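Local structure of (2Z,6E)-hedycaryol synthase (Kitasatospora setae, 4MC8) at residues 10-15 with 267-272; 57-62 with 183-188; 170-175 with 217-222; 197-202 with 282-287. The protein catalyses the magnesium-dependent 1,11-cyclization of farnesyl diphosphate to the sesquiterpene alcohol (2Z,6E)-hedycaryol, with release of diphosphate. All blocks are in the same frame, centred on the assembly; numbering follows the deposited sequence.

From the N terminus, interaction 1 opens first: the loop at 10-15 meets helix 250-281 and closes a loop of about 250 residues. Interaction 2 and interaction 3 both lie wholly within that span. Interaction 2 ties the end of helix 52-59 to helix 181-188. Interaction 3 joins helices 168-178 and 204-225, and its segments alternate with those of interaction 2. The two touch where Trp185 CZ2 packs on Ile217 CD1. Interaction 4 starts after interaction 2 has closed and crosses both interaction 1 and interaction 3. It links the short helix 198-201 to the turn between helices 250-281 and 286-312.

Interaction 1. Residues 10-15 with 267-272; sequences YVPFPL and TVLQAR
Phe13 carries this contact, pushing the outer end of its ring against one side of helix 250-281, where Val268, Leu269 and Arg272 meet it. The packed part lies round the far end of the ring. CZ of Phe13 is 3.7 Å from CD2 of Leu269. The same CZ lies 3.9 Å from CG1 of Val268, which is buried. The leucine and valine methyls both approach the ring obliquely. Arg272 closes on the ring from the direction opposite to Phe13, its chain bent at chi3 (64°). Its NH1 stands 3.5 Å from Phe13 CE1, which lies at the guanidinium edge. The ring and guanidinium planes are 62° apart, so the two do not stack. With CG of Phe13 beside its own backbone N (chi1 -44°), the ring reaches across to the helix, and CG of Pro12 sits over the centre of one ring face.

The looser side is nearer the solvent. Pro12 barely reaches the helix, with CG 4.5 Å from Leu269 CD2. Leu269 is an exposed residue whose CD2 alone turns in to the ring.

Phe13 also touches Ala300, and its carbonyl O accepts a hydrogen bond from Ser304, both on helix 286-312. The N-terminal segment thus lies along the outside of two C-terminal helices of the all-helical terpene synthase fold, away from the active site.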
loop_
_atom_site.group_PDB
_atom_site.type_symbol
_atom_site.label_atom_id
_atom_site.label_comp_id
_atom_site.label_asym_id
_atom_site.label_seq_id
_atom_site.Cartn_x
_atom_site.Cartn_y
_atom_site.Cartn_z
ATOM N N TYR A 10 13.998 -13.666 -5.861
ATOM C CA TYR A 10 15.183 -12.854 -5.604
ATOM C C TYR A 10 14.910 -11.376 -5.834
ATOM O O TYR A 10 14.392 -11.007 -6.882
ATOM C CB TYR A 10 16.366 -13.280 -6.481
ATOM C CG TYR A 10 17.520 -12.297 -6.412
ATOM C CD1 TYR A 10 18.248 -12.131 -5.219
ATOM C CD2 TYR A 10 17.890 -11.536 -7.536
ATOM C CE1 TYR A 10 19.307 -11.241 -5.146
ATOM C CE2 TYR A 10 18.952 -10.643 -7.473
ATOM C CZ TYR A 10 19.651 -10.499 -6.274
ATOM O OH TYR A 10 20.708 -9.622 -6.186
ATOM N N VAL A 11 15.270 -10.541 -4.859
ATOM C CA VAL A 11 15.113 -9.051 -4.963
ATOM C C VAL A 11 16.449 -8.477 -4.452
ATOM O O VAL A 11 16.842 -8.788 -3.325
ATOM C CB VAL A 11 13.949 -8.508 -4.107
ATOM C CG1 VAL A 11 13.903 -6.975 -4.188
ATOM C CG2 VAL A 11 12.604 -9.103 -4.528
ATOM N N PRO A 12 17.160 -7.665 -5.274
ATOM C CA PRO A 12 18.574 -7.327 -4.963
ATOM C C PRO A 12 18.771 -6.302 -3.842
ATOM O O PRO A 12 19.835 -6.300 -3.212
ATOM C CB PRO A 12 19.090 -6.733 -6.280
ATOM C CG PRO A 12 17.854 -6.140 -6.916
ATOM C CD PRO A 12 16.719 -7.054 -6.548
ATOM N N PHE A 13 17.760 -5.456 -3.605
ATOM C CA PHE A 13 17.882 -4.263 -2.727
ATOM C C PHE A 13 18.122 -4.622 -1.250
ATOM O O PHE A 13 17.517 -5.569 -0.737
ATOM C CB PHE A 13 16.651 -3.322 -2.892
ATOM C CG PHE A 13 16.244 -3.112 -4.329
ATOM C CD1 PHE A 13 17.117 -2.480 -5.226
ATOM C CD2 PHE A 13 14.998 -3.574 -4.798
ATOM C CE1 PHE A 13 16.761 -2.312 -6.558
ATOM C CE2 PHE A 13 14.635 -3.403 -6.129
ATOM C CZ PHE A 13 15.516 -2.767 -7.007
ATOM N N PRO A 14 19.020 -3.880 -0.561
ATOM C CA PRO A 14 19.300 -4.152 0.863
ATOM C C PRO A 14 18.066 -4.156 1.797
ATOM O O PRO A 14 17.093 -3.421 1.574
ATOM C CB PRO A 14 20.273 -3.029 1.243
ATOM C CG PRO A 14 20.999 -2.744 -0.035
ATOM C CD PRO A 14 19.937 -2.854 -1.104
ATOM N N LEU A 15 18.126 -4.999 2.828
ATOM C CA LEU A 15 17.072 -5.122 3.829
ATOM C C LEU A 15 17.123 -3.965 4.824
ATOM O O LEU A 15 18.170 -3.673 5.408
ATOM C CB LEU A 15 17.189 -6.456 4.578
ATOM C CG LEU A 15 16.041 -6.755 5.552
ATOM C CD1 LEU A 15 14.693 -6.867 4.844
ATOM C CD2 LEU A 15 16.348 -8.028 6.327
ATOM N N THR A 267 11.480 -3.879 -14.746
ATOM C CA THR A 267 10.932 -2.524 -14.919
ATOM C C THR A 267 11.296 -1.574 -13.746
ATOM O O THR A 267 11.651 -0.403 -13.974
ATOM C CB THR A 267 9.404 -2.566 -15.167
ATOM O OG1 THR A 267 9.125 -3.382 -16.315
ATOM C CG2 THR A 267 8.830 -1.160 -15.388
ATOM N N VAL A 268 11.209 -2.068 -12.509
ATOM C CA VAL A 268 11.700 -1.311 -11.324
ATOM C C VAL A 268 13.147 -0.820 -11.523
ATOM O O VAL A 268 13.442 0.366 -11.344
ATOM C CB VAL A 268 11.568 -2.118 -10.002
ATOM C CG1 VAL A 268 12.385 -1.492 -8.870
ATOM C CG2 VAL A 268 10.112 -2.190 -9.569
ATOM N N LEU A 269 14.032 -1.730 -11.933
ATOM C CA LEU A 269 15.444 -1.405 -12.145
ATOM C C LEU A 269 15.636 -0.393 -13.269
ATOM O O LEU A 269 16.410 0.553 -13.121
ATOM C CB LEU A 269 16.266 -2.674 -12.418
ATOM C CG LEU A 269 16.349 -3.626 -11.223
ATOM C CD1 LEU A 269 16.725 -5.037 -11.673
ATOM C CD2 LEU A 269 17.319 -3.111 -10.162
ATOM N N GLN A 270 14.925 -0.588 -14.380
ATOM C CA GLN A 270 15.008 0.331 -15.513
ATOM C C GLN A 270 14.529 1.734 -15.108
ATOM O O GLN A 270 15.164 2.748 -15.442
ATOM C CB GLN A 270 14.157 -0.193 -16.674
ATOM C CG GLN A 270 14.345 0.570 -17.972
ATOM C CD GLN A 270 13.631 -0.086 -19.138
ATOM O OE1 GLN A 270 12.407 -0.055 -19.234
ATOM N NE2 GLN A 270 14.403 -0.687 -20.032
ATOM N N ALA A 271 13.408 1.777 -14.390
ATOM C CA ALA A 271 12.798 3.055 -13.999
ATOM C C ALA A 271 13.718 3.856 -13.087
ATOM O O ALA A 271 13.812 5.084 -13.211
ATOM C CB ALA A 271 11.444 2.830 -13.331
ATOM N N ARG A 272 14.401 3.168 -12.174
ATOM C CA ARG A 272 15.291 3.852 -11.234
ATOM C C ARG A 272 16.486 4.480 -11.920
ATOM O O ARG A 272 16.927 5.572 -11.546
ATOM C CB ARG A 272 15.752 2.908 -10.139
ATOM C CG ARG A 272 14.636 2.530 -9.194
ATOM C CD ARG A 272 15.184 1.863 -7.958
ATOM N NE ARG A 272 16.032 2.781 -7.195
ATOM C CZ ARG A 272 16.949 2.389 -6.321
ATOM N NH1 ARG A 272 17.144 1.102 -6.100
ATOM N NH2 ARG A 272 17.678 3.283 -5.667
#

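Interaction 2. Residues 57-62 with 183-188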
loop_
_atom_site.group_PDB
_atom_site.type_symbol
_atom_site.label_atom_id
_atom_site.label_comp_id
_atom_site.label_asym_id
_atom_site.label_seq_id
_atom_site.Cartn_x
_atom_site.Cartn_y
_atom_site.Cartn_z
ATOM N N ALA A 57 6.902 -1.002 9.628
ATOM C CA ALA A 57 8.355 -0.897 9.795
ATOM C C ALA A 57 9.122 -1.234 8.512
ATOM O O ALA A 57 10.240 -0.764 8.321
ATOM C CB ALA A 57 8.838 -1.772 10.946
ATOM N N TYR A 58 8.518 -2.047 7.642
ATOM C CA TYR A 58 9.128 -2.387 6.348
ATOM C C TYR A 58 8.692 -1.471 5.195
ATOM O O TYR A 58 9.381 -1.393 4.174
ATOM C CB TYR A 58 8.890 -3.856 5.991
ATOM C CG TYR A 58 9.741 -4.846 6.793
ATOM C CD1 TYR A 58 11.140 -4.856 6.686
ATOM C CD2 TYR A 58 9.145 -5.768 7.652
ATOM C CE1 TYR A 58 11.917 -5.763 7.408
ATOM C CE2 TYR A 58 9.917 -6.677 8.378
ATOM C CZ TYR A 58 11.295 -6.664 8.253
ATOM O OH TYR A 58 12.036 -7.544 8.981
ATOM N N VAL A 59 7.561 -0.780 5.359
ATOM C CA VAL A 59 7.079 0.176 4.345
ATOM C C VAL A 59 7.842 1.506 4.449
ATOM O O VAL A 59 8.184 2.129 3.433
ATOM C CB VAL A 59 5.547 0.426 4.452
ATOM C CG1 VAL A 59 5.117 1.564 3.528
ATOM C CG2 VAL A 59 4.774 -0.836 4.104
ATOM N N TRP A 60 8.115 1.927 5.686
ATOM C CA TRP A 60 8.780 3.197 5.965
ATOM C C TRP A 60 10.015 2.976 6.853
ATOM O O TRP A 60 10.087 3.506 7.962
ATOM C CB TRP A 60 7.815 4.138 6.689
ATOM C CG TRP A 60 6.555 4.446 5.961
ATOM C CD1 TRP A 60 6.414 5.242 4.855
ATOM C CD2 TRP A 60 5.232 4.009 6.317
ATOM N NE1 TRP A 60 5.079 5.319 4.496
ATOM C CE2 TRP A 60 4.338 4.563 5.369
ATOM C CE3 TRP A 60 4.720 3.188 7.339
ATOM C CZ2 TRP A 60 2.949 4.337 5.420
ATOM C CZ3 TRP A 60 3.347 2.944 7.381
ATOM C CH2 TRP A 60 2.472 3.528 6.428
ATOM N N PRO A 61 11.002 2.198 6.368
ATOM C CA PRO A 61 12.121 1.887 7.257
ATOM C C PRO A 61 12.978 3.094 7.635
ATOM O O PRO A 61 13.709 3.040 8.634
ATOM C CB PRO A 61 12.955 0.891 6.443
ATOM C CG PRO A 61 12.579 1.149 5.013
ATOM C CD PRO A 61 11.124 1.513 5.065
ATOM N N ARG A 62 12.894 4.167 6.845
ATOM C CA ARG A 62 13.749 5.333 7.047
ATOM C C ARG A 62 13.055 6.434 7.852
ATOM O O ARG A 62 13.671 7.457 8.151
ATOM C CB ARG A 62 14.263 5.881 5.702
ATOM C CG ARG A 62 15.155 4.909 4.949
ATOM C CD ARG A 62 15.460 5.351 3.526
ATOM N NE ARG A 62 16.276 4.349 2.858
ATOM C CZ ARG A 62 17.079 4.577 1.816
ATOM N NH1 ARG A 62 17.209 5.798 1.297
ATOM N NH2 ARG A 62 17.774 3.579 1.311
ATOM N N TRP A 183 -0.727 4.923 -2.062
ATOM C CA TRP A 183 -0.970 5.833 -0.945
ATOM C C TRP A 183 0.007 5.597 0.224
ATOM O O TRP A 183 0.405 6.551 0.883
ATOM C CB TRP A 183 -2.468 5.922 -0.525
ATOM C CG TRP A 183 -3.043 4.654 0.067
ATOM C CD1 TRP A 183 -3.814 3.724 -0.573
ATOM C CD2 TRP A 183 -2.889 4.184 1.418
ATOM N NE1 TRP A 183 -4.160 2.711 0.295
ATOM C CE2 TRP A 183 -3.604 2.966 1.521
ATOM C CE3 TRP A 183 -2.224 4.681 2.553
ATOM C CZ2 TRP A 183 -3.675 2.232 2.714
ATOM C CZ3 TRP A 183 -2.296 3.958 3.741
ATOM C CH2 TRP A 183 -3.017 2.739 3.812
ATOM N N LEU A 184 0.447 4.353 0.452
ATOM C CA LEU A 184 1.471 4.114 1.469
ATOM C C LEU A 184 2.761 4.882 1.169
ATOM O O LEU A 184 3.382 5.435 2.086
ATOM C CB LEU A 184 1.787 2.615 1.612
ATOM C CG LEU A 184 0.629 1.795 2.186
ATOM C CD1 LEU A 184 0.907 0.302 2.019
ATOM C CD2 LEU A 184 0.391 2.160 3.642
ATOM N N TRP A 185 3.175 4.907 -0.103
ATOM C CA TRP A 185 4.398 5.628 -0.473
ATOM C C TRP A 185 4.209 7.132 -0.460
ATOM O O TRP A 185 5.141 7.872 -0.146
ATOM C CB TRP A 185 5.018 5.118 -1.799
ATOM C CG TRP A 185 5.480 3.692 -1.692
ATOM C CD1 TRP A 185 6.024 3.100 -0.585
ATOM C CD2 TRP A 185 5.465 2.672 -2.723
ATOM N NE1 TRP A 185 6.322 1.789 -0.847
ATOM C CE2 TRP A 185 5.990 1.495 -2.147
ATOM C CE3 TRP A 185 5.046 2.642 -4.066
ATOM C CZ2 TRP A 185 6.128 0.286 -2.877
ATOM C CZ3 TRP A 185 5.150 1.449 -4.781
ATOM C CH2 TRP A 185 5.709 0.283 -4.187
ATOM N N ASP A 186 3.009 7.601 -0.782
ATOM C CA ASP A 186 2.736 9.031 -0.614
ATOM C C ASP A 186 3.090 9.502 0.809
ATOM O O ASP A 186 3.669 10.582 0.990
ATOM C CB ASP A 186 1.263 9.346 -0.920
ATOM C CG ASP A 186 0.939 9.199 -2.391
ATOM O OD1 ASP A 186 1.863 9.432 -3.219
ATOM O OD2 ASP A 186 -0.221 8.841 -2.716
ATOM N N LEU A 187 2.732 8.694 1.810
ATOM C CA LEU A 187 3.017 9.001 3.219
ATOM C C LEU A 187 4.519 9.069 3.576
ATOM O O LEU A 187 4.893 9.782 4.514
ATOM C CB LEU A 187 2.274 8.038 4.166
ATOM C CG LEU A 187 0.750 8.198 4.367
ATOM C CD1 LEU A 187 0.209 6.990 5.130
ATOM C CD2 LEU A 187 0.342 9.511 5.061
ATOM N N ASP A 188 5.373 8.350 2.835
ATOM C CA ASP A 188 6.830 8.447 3.033
ATOM C C ASP A 188 7.349 9.886 2.868
ATOM O O ASP A 188 8.378 10.253 3.448
ATOM C CB ASP A 188 7.576 7.516 2.067
ATOM C CG ASP A 188 9.019 7.310 2.456
ATOM O OD1 ASP A 188 9.270 7.085 3.660
ATOM O OD2 ASP A 188 9.903 7.351 1.566
HETATM O O HOH W 1 11.041 5.236 4.919
#
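Asp188 OD1 is gripped from several sides. It lies 3.6 Å from CD1 of Trp60, accepts from a water which in turn accepts from Arg62 N, and takes part in a salt bridge with Arg191. CB of Asp188 lies at the indole edge, in its plane.

The indole NE1 of Trp60 donates to Leu184 O at 2.9 Å. The bond is bent, with an N-H...O angle of 135°. The carbonyl oxygen lies somewhat out of the indole plane, and the NE1 donor is tilted from the carbonyl plane. This bond satisfies the buried indole N-H.

Trp60 is the first residue beyond helix 52-59. Its CG lies beside the backbone N (chi1 -58°), and the ring swings from there onto helix 181-188. Its six-membered part lies against two leucines: CH2 is 3.7 Å from Leu184 CD2, and CZ2 is 3.8 Å from Leu187 CD1. Val59 covers one face of the indole with CG1 over the ring centre. The same CG1 meets Leu184 CB at 4.0 Å.

This is buried packing in the helical terpene synthase core, near the active site. The side chain of Leu184 is about 8 Å from that of Phe149, which is important for stabilising the cation at C-11. Around the contact, Trp60 touches Ile75 of helix 65-85, Leu187 reaches Phe142 of helix 136-158, and Asn298 and Asn302 of helix 286-312 bond to Val59 O.

Interaction 3. Residues 170-175 with 217-222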
loop_
_atom_site.group_PDB
_atom_site.type_symbol
_atom_site.label_atom_id
_atom_site.label_comp_id
_atom_site.label_asym_id
_atom_site.label_seq_id
_atom_site.Cartn_x
_atom_site.Cartn_y
_atom_site.Cartn_z
ATOM N N ASP A 170 -6.848 -6.100 -17.042
ATOM C CA ASP A 170 -7.752 -5.207 -16.324
ATOM C C ASP A 170 -7.590 -5.344 -14.814
ATOM O O ASP A 170 -7.715 -4.365 -14.081
ATOM C CB ASP A 170 -9.211 -5.459 -16.731
ATOM C CG ASP A 170 -9.545 -4.895 -18.103
ATOM O OD1 ASP A 170 -9.108 -3.767 -18.415
ATOM O OD2 ASP A 170 -10.258 -5.576 -18.869
ATOM N N TYR A 171 -7.319 -6.562 -14.357
ATOM C CA TYR A 171 -7.065 -6.823 -12.937
ATOM C C TYR A 171 -5.786 -6.124 -12.452
ATOM O O TYR A 171 -5.779 -5.507 -11.378
ATOM C CB TYR A 171 -6.993 -8.333 -12.680
ATOM C CG TYR A 171 -6.343 -8.722 -11.374
ATOM C CD1 TYR A 171 -7.026 -8.578 -10.163
ATOM C CD2 TYR A 171 -5.040 -9.241 -11.348
ATOM C CE1 TYR A 171 -6.433 -8.938 -8.960
ATOM C CE2 TYR A 171 -4.439 -9.602 -10.152
ATOM C CZ TYR A 171 -5.139 -9.450 -8.963
ATOM O OH TYR A 171 -4.550 -9.810 -7.769
ATOM N N LEU A 172 -4.717 -6.214 -13.242
ATOM C CA LEU A 172 -3.459 -5.531 -12.910
ATOM C C LEU A 172 -3.661 -4.009 -12.754
ATOM O O LEU A 172 -3.151 -3.404 -11.804
ATOM C CB LEU A 172 -2.356 -5.866 -13.922
ATOM C CG LEU A 172 -1.910 -7.338 -13.989
ATOM C CD1 LEU A 172 -0.914 -7.572 -15.118
ATOM C CD2 LEU A 172 -1.331 -7.837 -12.664
ATOM N N ASP A 173 -4.424 -3.399 -13.663
ATOM C CA ASP A 173 -4.749 -1.964 -13.564
ATOM C C ASP A 173 -5.373 -1.597 -12.211
ATOM O O ASP A 173 -5.029 -0.571 -11.615
ATOM C CB ASP A 173 -5.677 -1.519 -14.711
ATOM C CG ASP A 173 -4.949 -1.372 -16.052
ATOM O OD1 ASP A 173 -3.701 -1.333 -16.086
ATOM O OD2 ASP A 173 -5.638 -1.285 -17.089
ATOM N N ARG A 174 -6.285 -2.444 -11.735
ATOM C CA ARG A 174 -6.967 -2.248 -10.451
ATOM C C ARG A 174 -6.060 -2.601 -9.265
ATOM O O ARG A 174 -6.013 -1.878 -8.258
ATOM C CB ARG A 174 -8.260 -3.089 -10.406
ATOM C CG ARG A 174 -8.859 -3.282 -9.017
ATOM C CD ARG A 174 -10.204 -3.998 -9.038
ATOM N NE ARG A 174 -10.064 -5.450 -9.169
ATOM C CZ ARG A 174 -10.214 -6.119 -10.309
ATOM N NH1 ARG A 174 -10.065 -7.436 -10.329
ATOM N NH2 ARG A 174 -10.525 -5.474 -11.430
ATOM N N ARG A 175 -5.348 -3.719 -9.406
ATOM C CA ARG A 175 -4.506 -4.285 -8.356
ATOM C C ARG A 175 -3.388 -3.344 -7.877
ATOM O O ARG A 175 -3.048 -3.331 -6.687
ATOM C CB ARG A 175 -3.922 -5.625 -8.838
ATOM C CG ARG A 175 -3.232 -6.469 -7.782
ATOM C CD ARG A 175 -4.152 -6.877 -6.639
ATOM N NE ARG A 175 -3.456 -7.772 -5.712
ATOM C CZ ARG A 175 -3.260 -7.528 -4.419
ATOM N NH1 ARG A 175 -3.727 -6.415 -3.864
ATOM N NH2 ARG A 175 -2.609 -8.408 -3.671
ATOM N N ILE A 217 4.900 -6.198 -5.592
ATOM C CA ILE A 217 4.453 -6.521 -4.241
ATOM C C ILE A 217 3.094 -7.229 -4.255
ATOM O O ILE A 217 2.901 -8.231 -3.561
ATOM C CB ILE A 217 4.419 -5.248 -3.376
ATOM C CG1 ILE A 217 5.853 -4.760 -3.085
ATOM C CG2 ILE A 217 3.617 -5.463 -2.095
ATOM C CD1 ILE A 217 5.851 -3.294 -2.637
ATOM N N ALA A 218 2.168 -6.728 -5.068
ATOM C CA ALA A 218 0.832 -7.327 -5.188
ATOM C C ALA A 218 0.879 -8.777 -5.693
ATOM O O ALA A 218 0.172 -9.645 -5.162
ATOM C CB ALA A 218 -0.050 -6.477 -6.084
ATOM N N LEU A 219 1.718 -9.030 -6.703
ATOM C CA LEU A 219 1.783 -10.330 -7.354
ATOM C C LEU A 219 2.448 -11.346 -6.446
ATOM O O LEU A 219 2.024 -12.501 -6.403
ATOM C CB LEU A 219 2.506 -10.257 -8.709
ATOM C CG LEU A 219 1.786 -9.486 -9.825
ATOM C CD1 LEU A 219 2.700 -9.317 -11.029
ATOM C CD2 LEU A 219 0.490 -10.173 -10.230
ATOM N N VAL A 220 3.473 -10.905 -5.711
ATOM C CA VAL A 220 4.086 -11.723 -4.649
ATOM C C VAL A 220 3.026 -12.061 -3.580
ATOM O O VAL A 220 2.950 -13.194 -3.111
ATOM C CB VAL A 220 5.342 -11.036 -4.042
ATOM C CG1 VAL A 220 5.793 -11.707 -2.748
ATOM C CG2 VAL A 220 6.485 -11.009 -5.055
ATOM N N ASN A 221 2.192 -11.082 -3.233
ATOM C CA ASN A 221 1.047 -11.307 -2.329
ATOM C C ASN A 221 0.024 -12.315 -2.838
ATOM O O ASN A 221 -0.488 -13.121 -2.063
ATOM C CB ASN A 221 0.360 -9.991 -1.967
ATOM C CG ASN A 221 1.060 -9.274 -0.835
ATOM O OD1 ASN A 221 0.922 -8.067 -0.675
ATOM N ND2 ASN A 221 1.834 -10.015 -0.053
ATOM N N ASP A 222 -0.265 -12.267 -4.137
ATOM C CA ASP A 222 -1.166 -13.228 -4.767
ATOM C C ASP A 222 -0.650 -14.663 -4.629
ATOM O O ASP A 222 -1.431 -15.576 -4.346
ATOM C CB ASP A 222 -1.391 -12.880 -6.244
ATOM C CG ASP A 222 -2.272 -11.649 -6.437
ATOM O OD1 ASP A 222 -2.681 -11.022 -5.433
ATOM O OD2 ASP A 222 -2.553 -11.306 -7.609
#
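Tyr171 and Arg175, one turn apart, both hold CG anti to the backbone N (chi1 -169° for the arginine), which sends the two side chains across to Asp222. The arginine then bends at chi2 and lays its guanidinium beside the carboxylate. The two planes are only 13° apart.

The two carboxylate oxygens are held from different residues. Tyr171 OH donates to Asp222 OD2 at 2.5 Å, a short bond made on the syn side, and that oxygen lies at the edge of the phenol ring. Arg175 NH2 makes a salt bridge to Asp222 OD1 at 3.2 Å, on the syn side but tilted out of the carboxylate plane, with a weaker bond from NE to the same oxygen. Asp222 OD2 accepts from Ala238 N as well. Together these bonds fix the rotation of the carboxylate.

Ala218 CB lies over one guanidinium face and is 3.6 Å from Arg175 CG. A weak bond runs from Arg175 NH2 to Ala218 O at 3.4 Å. Beside this polar group, Leu172 CD2 and Leu219 CD2 meet at 3.8 Å, the side chains crossing at about a right angle.

By similarity Arg175 binds the substrate, and Asn221 and Asp222 belong to the NXXXSXXXE motif. Asp222 therefore probably positions a diphosphate-binding arginine from the second shell.

The two helical segments cross at 111°. Helix 238-246 backs Tyr171 through Ala238 and Ile241, while helix 250-281 covers Leu219.

Interaction 4. Residues 197-202 with 282-287; sequences PGSVRT and QALPSR
Gln282 and Ser199 pair through two hydrogen bonds. Ser199 OG donates to Gln282 OE1 at 2.7 Å. The serine hydroxyl lies between its own backbone N and carbonyl carbon (chi1 68°), and from there it meets the amide oxygen. In return, Gln282 NE2 donates to Ser199 O at 3.0 Å. This second bond is nearly straight at the hydrogen, 166°, but NE2 sits above the carbonyl plane. The amide of Gln282 thus grips both the side chain and the backbone of one residue. Its NE2 also donates to Glu278, a turn back on helix 250-281.

In the fold, Gln282 is the first residue beyond helix 250-281, and Pro285 is the N-cap of helix 286-312. The contact therefore fastens the turn between these two long helices of the terpene synthase fold to helix 198-201, on the surface and away from the active site.

The apolar part is centred on Leu284. CD2 meets Pro197 CG at 3.9 Å and also lies near Val200 CG2, which CD1 meets at 3.9 Å. Val200 is buried and leans as well on Leu279 and Ala292. Pro197, the N-cap of the short helix, touches Ala288.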
loop_
_atom_site.group_PDB
_atom_site.type_symbol
_atom_site.label_atom_id
_atom_site.label_comp_id
_atom_site.label_asym_id
_atom_site.label_seq_id
_atom_site.Cartn_x
_atom_site.Cartn_y
_atom_site.Cartn_z
ATOM N N PRO A 197 8.849 17.809 -5.559
ATOM C CA PRO A 197 8.154 18.717 -6.460
ATOM C C PRO A 197 7.119 17.957 -7.300
ATOM O O PRO A 197 7.290 16.758 -7.555
ATOM C CB PRO A 197 9.272 19.259 -7.353
ATOM C CG PRO A 197 10.531 19.051 -6.566
ATOM C CD PRO A 197 10.298 17.746 -5.853
ATOM N N GLY A 198 6.051 18.645 -7.711
ATOM C CA GLY A 198 5.061 18.061 -8.632
ATOM C C GLY A 198 5.723 17.419 -9.843
ATOM O O GLY A 198 5.383 16.285 -10.223
ATOM N N SER A 199 6.696 18.125 -10.426
ATOM C CA SER A 199 7.365 17.678 -11.651
ATOM C C SER A 199 8.100 16.349 -11.478
ATOM O O SER A 199 8.391 15.661 -12.457
ATOM C CB SER A 199 8.318 18.759 -12.171
ATOM O OG SER A 199 9.431 18.943 -11.303
ATOM N N VAL A 200 8.383 15.997 -10.224
ATOM C CA VAL A 200 9.089 14.745 -9.893
ATOM C C VAL A 200 8.084 13.673 -9.505
ATOM O O VAL A 200 8.147 12.549 -10.002
ATOM C CB VAL A 200 10.129 14.952 -8.765
ATOM C CG1 VAL A 200 10.767 13.624 -8.364
ATOM C CG2 VAL A 200 11.216 15.922 -9.215
ATOM N N ARG A 201 7.115 14.032 -8.657
ATOM C CA ARG A 201 6.120 13.056 -8.200
ATOM C C ARG A 201 5.441 12.302 -9.346
ATOM O O ARG A 201 5.206 11.083 -9.245
ATOM C CB ARG A 201 5.060 13.712 -7.299
ATOM C CG ARG A 201 4.231 12.702 -6.522
ATOM C CD ARG A 201 3.173 13.419 -5.669
ATOM N NE ARG A 201 3.761 14.156 -4.544
ATOM C CZ ARG A 201 3.821 15.485 -4.428
ATOM N NH1 ARG A 201 3.331 16.288 -5.378
ATOM N NH2 ARG A 201 4.375 16.024 -3.344
ATOM N N THR A 202 5.179 13.015 -10.444
ATOM C CA THR A 202 4.444 12.469 -11.587
ATOM C C THR A 202 5.237 12.446 -12.900
ATOM O O THR A 202 4.627 12.443 -13.973
ATOM C CB THR A 202 3.139 13.257 -11.843
ATOM O OG1 THR A 202 3.457 14.574 -12.320
ATOM C CG2 THR A 202 2.289 13.360 -10.574
ATOM N N GLN A 282 16.049 17.777 -15.142
ATOM C CA GLN A 282 15.155 18.809 -14.581
ATOM C C GLN A 282 15.922 19.895 -13.827
ATOM O O GLN A 282 16.995 19.639 -13.256
ATOM C CB GLN A 282 14.098 18.204 -13.663
ATOM C CG GLN A 282 13.098 17.264 -14.333
ATOM C CD GLN A 282 11.857 17.070 -13.481
ATOM O OE1 GLN A 282 11.543 17.911 -12.643
ATOM N NE2 GLN A 282 11.146 15.966 -13.689
ATOM N N ALA A 283 15.379 21.109 -13.853
ATOM C CA ALA A 283 15.948 22.212 -13.091
ATOM C C ALA A 283 15.428 22.043 -11.661
ATOM O O ALA A 283 14.266 22.305 -11.395
ATOM C CB ALA A 283 15.530 23.554 -13.686
ATOM N N LEU A 284 16.269 21.519 -10.766
ATOM C CA LEU A 284 15.851 21.249 -9.376
ATOM C C LEU A 284 16.903 21.726 -8.363
ATOM O O LEU A 284 18.098 21.622 -8.622
ATOM C CB LEU A 284 15.611 19.742 -9.156
ATOM C CG LEU A 284 14.520 19.021 -9.952
ATOM C CD1 LEU A 284 14.705 17.508 -9.889
ATOM C CD2 LEU A 284 13.133 19.440 -9.457
ATOM N N PRO A 285 16.461 22.250 -7.206
ATOM C CA PRO A 285 17.441 22.531 -6.149
ATOM C C PRO A 285 18.022 21.209 -5.658
ATOM O O PRO A 285 17.340 20.180 -5.732
ATOM C CB PRO A 285 16.600 23.161 -5.046
ATOM C CG PRO A 285 15.308 23.632 -5.730
ATOM C CD PRO A 285 15.083 22.569 -6.779
ATOM N N SER A 286 19.263 21.218 -5.171
ATOM C CA SER A 286 19.922 19.958 -4.819
ATOM C C SER A 286 19.111 19.177 -3.790
ATOM O O SER A 286 19.033 17.948 -3.851
ATOM C CB SER A 286 21.344 20.195 -4.301
ATOM O OG SER A 286 21.281 20.864 -3.043
ATOM N N ARG A 287 18.475 19.872 -2.855
ATOM C CA ARG A 287 17.770 19.132 -1.818
ATOM C C ARG A 287 16.495 18.416 -2.310
ATOM O O ARG A 287 16.152 17.332 -1.820
ATOM C CB ARG A 287 17.608 19.965 -0.530
ATOM C CG ARG A 287 16.250 20.533 -0.241
ATOM C CD ARG A 287 16.357 21.551 0.890
ATOM N NE ARG A 287 15.399 22.638 0.705
ATOM C CZ ARG A 287 14.567 23.085 1.640
ATOM N NH1 ARG A 287 13.731 24.071 1.355
ATOM N NH2 ARG A 287 14.571 22.555 2.859
#